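Local coordinates for motility hub protein FimV (Pseudomonas aeruginosa, PDB 4MBQ) that regulates intracellular cyclic AMP by activating the adenylate cyclase CyaB and is needed for type IV pilus assembly and twitching motility, this piece being its C-terminal tetratricopeptide-repeat segment, at residues Asp42-Glu47 against Ala54-Leu59. Sequence-based numbering, arbitrary orientation.
Sequences DEVLAE and AEAREL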
loop_
_atom_site.group_PDB
_atom_site.type_symbol
_atom_site.label_atom_id
_atom_site.label_comp_id
_atom_site.label_asym_id
_atom_site.label_seq_id
_atom_site.Cartn_x
_atom_site.Cartn_y
_atom_site.Cartn_z
ATOM N N ASP B 42 11.752 9.199 -4.220
ATOM C CA ASP B 42 12.488 10.455 -4.077
ATOM C C ASP B 42 12.550 10.839 -2.604
ATOM O O ASP B 42 13.545 11.386 -2.134
ATOM C CB ASP B 42 11.817 11.569 -4.885
ATOM C CG ASP B 42 12.595 12.873 -4.845
ATOM O OD1 ASP B 42 13.842 12.825 -4.796
ATOM O OD2 ASP B 42 11.959 13.948 -4.864
ATOM N N GLU B 43 11.481 10.527 -1.880
ATOM C CA GLU B 43 11.402 10.827 -0.457
ATOM C C GLU B 43 12.280 9.875 0.354
ATOM O O GLU B 43 12.910 10.279 1.330
ATOM C CB GLU B 43 9.949 10.769 0.011
ATOM C CG GLU B 43 9.028 11.682 -0.787
ATOM C CD GLU B 43 7.587 11.633 -0.319
ATOM O OE1 GLU B 43 7.270 10.803 0.558
ATOM O OE2 GLU B 43 6.772 12.430 -0.830
ATOM N N VAL B 44 12.330 8.613 -0.062
ATOM C CA VAL B 44 13.186 7.627 0.594
ATOM C C VAL B 44 14.663 8.025 0.494
ATOM O O VAL B 44 15.417 7.910 1.464
ATOM C CB VAL B 44 12.976 6.216 0.004
ATOM C CG1 VAL B 44 13.941 5.223 0.632
ATOM C CG2 VAL B 44 11.539 5.770 0.208
ATOM N N LEU B 45 15.063 8.510 -0.678
ATOM C CA LEU B 45 16.437 8.956 -0.907
ATOM C C LEU B 45 16.854 10.056 0.064
ATOM O O LEU B 45 18.004 10.109 0.499
ATOM C CB LEU B 45 16.606 9.458 -2.342
ATOM C CG LEU B 45 16.542 8.421 -3.463
ATOM C CD1 LEU B 45 16.687 9.104 -4.813
ATOM C CD2 LEU B 45 17.618 7.362 -3.278
ATOM N N ALA B 46 15.912 10.931 0.398
ATOM C CA ALA B 46 16.187 12.051 1.288
ATOM C C ALA B 46 16.040 11.683 2.764
ATOM O O ALA B 46 16.623 12.333 3.631
ATOM C CB ALA B 46 15.280 13.228 0.947
ATOM N N GLU B 47 15.270 10.637 3.046
ATOM C CA GLU B 47 14.900 10.322 4.425
ATOM C C GLU B 47 15.559 9.068 4.988
ATOM O O GLU B 47 15.770 8.962 6.197
ATOM C CB GLU B 47 13.380 10.187 4.543
ATOM C CG GLU B 47 12.618 11.463 4.232
ATOM C CD GLU B 47 11.120 11.243 4.167
ATOM O OE1 GLU B 47 10.680 10.090 4.359
ATOM O OE2 GLU B 47 10.386 12.223 3.922
ATOM N N ALA B 54 19.997 2.783 -0.691
ATOM C CA ALA B 54 20.530 1.838 -1.663
ATOM C C ALA B 54 19.406 1.072 -2.353
ATOM O O ALA B 54 19.443 0.859 -3.567
ATOM C CB ALA B 54 21.506 0.878 -0.996
ATOM N N GLU B 55 18.404 0.671 -1.577
ATOM C CA GLU B 55 17.251 -0.031 -2.126
ATOM C C GLU B 55 16.435 0.863 -3.052
ATOM O O GLU B 55 15.947 0.414 -4.093
ATOM C CB GLU B 55 16.365 -0.580 -1.003
ATOM C CG GLU B 55 14.998 -1.091 -1.458
ATOM C CD GLU B 55 15.058 -2.408 -2.226
ATOM O OE1 GLU B 55 16.152 -2.808 -2.677
ATOM O OE2 GLU B 55 13.997 -3.052 -2.375
ATOM N N ALA B 56 16.286 2.128 -2.664
ATOM C CA ALA B 56 15.558 3.096 -3.475
ATOM C C ALA B 56 16.238 3.264 -4.824
ATOM O O ALA B 56 15.579 3.282 -5.865
ATOM C CB ALA B 56 15.464 4.434 -2.754
ATOM N N ARG B 57 17.562 3.381 -4.795
ATOM C CA ARG B 57 18.349 3.503 -6.014
ATOM C C ARG B 57 18.182 2.271 -6.895
ATOM O O ARG B 57 18.024 2.386 -8.110
ATOM C CB ARG B 57 19.827 3.722 -5.679
ATOM C CG ARG B 57 20.095 5.010 -4.912
ATOM C CD ARG B 57 21.566 5.170 -4.568
ATOM N NE ARG B 57 21.817 6.418 -3.852
ATOM C CZ ARG B 57 22.385 6.494 -2.653
ATOM N NH1 ARG B 57 22.778 5.392 -2.030
ATOM N NH2 ARG B 57 22.568 7.677 -2.080
ATOM N N GLU B 58 18.214 1.096 -6.273
ATOM C CA GLU B 58 18.047 -0.161 -6.995
ATOM C C GLU B 58 16.680 -0.214 -7.667
ATOM O O GLU B 58 16.566 -0.588 -8.834
ATOM C CB GLU B 58 18.214 -1.354 -6.050
ATOM N N LEU B 59 15.646 0.168 -6.925
ATOM C CA LEU B 59 14.287 0.179 -7.459
ATOM C C LEU B 59 14.141 1.172 -8.610
ATOM O O LEU B 59 13.505 0.868 -9.622
ATOM C CB LEU B 59 13.275 0.493 -6.356
ATOM C CG LEU B 59 13.040 -0.638 -5.354
ATOM C CD1 LEU B 59 12.049 -0.220 -4.275
ATOM C CD2 LEU B 59 12.558 -1.889 -6.075
#
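Ala56 CB projects from helix 50-62 into the angle between Val44 and Leu45, and the packing evidence is a pair of nearly equal approaches: 3.7 Å from Ala56 CB to Leu45 CD2 and 3.8 Å from Ala56 CB to Val44 CG1. Val44 and Ala56 both direct their CB atoms at the facing helix and both are buried. Val44 reaches the methyl with one branch, CG1, which lies opposite the backbone N across the CA–CB bond (chi1 176°). Leu45 starts off less directly, yet its CD2 swings in beside Ala56.

The same CD2 extends the apolar contact to the aliphatic part of Arg57, 3.8 Å from Leu45 CD2 to Arg57 CG. The two side chains cross at a slant. Because the Arg57 chain is extended from CG to NE (chi3 179°), its CG lies against the leucine while the rest of the chain carries the guanidinium onward.

The close backbone approach is consistent with the small side chain at Ala56: Leu45 CA and Ala56 CA are 6.5 Å apart, and the segment axes approach to 8.9 Å at 154°, near antiparallel. Burial is modest, 156 Å² over both sides, with Leu45 and Ala56 supplying most of it.

Such near-antiparallel packing of consecutive helices, here helix 34-47 against helix 50-62, is characteristic of the tetratricopeptide-repeat fold, to which this C-terminal piece belongs. Gln53 NE2 hydrogen-bonds Leu45 O near the turn between them. Helix 15-30 completes the bundle: Val44 also touches its Leu22, Glu43 and Glu47 form salt bridges to Lys21, and Glu55 pairs with Arg26.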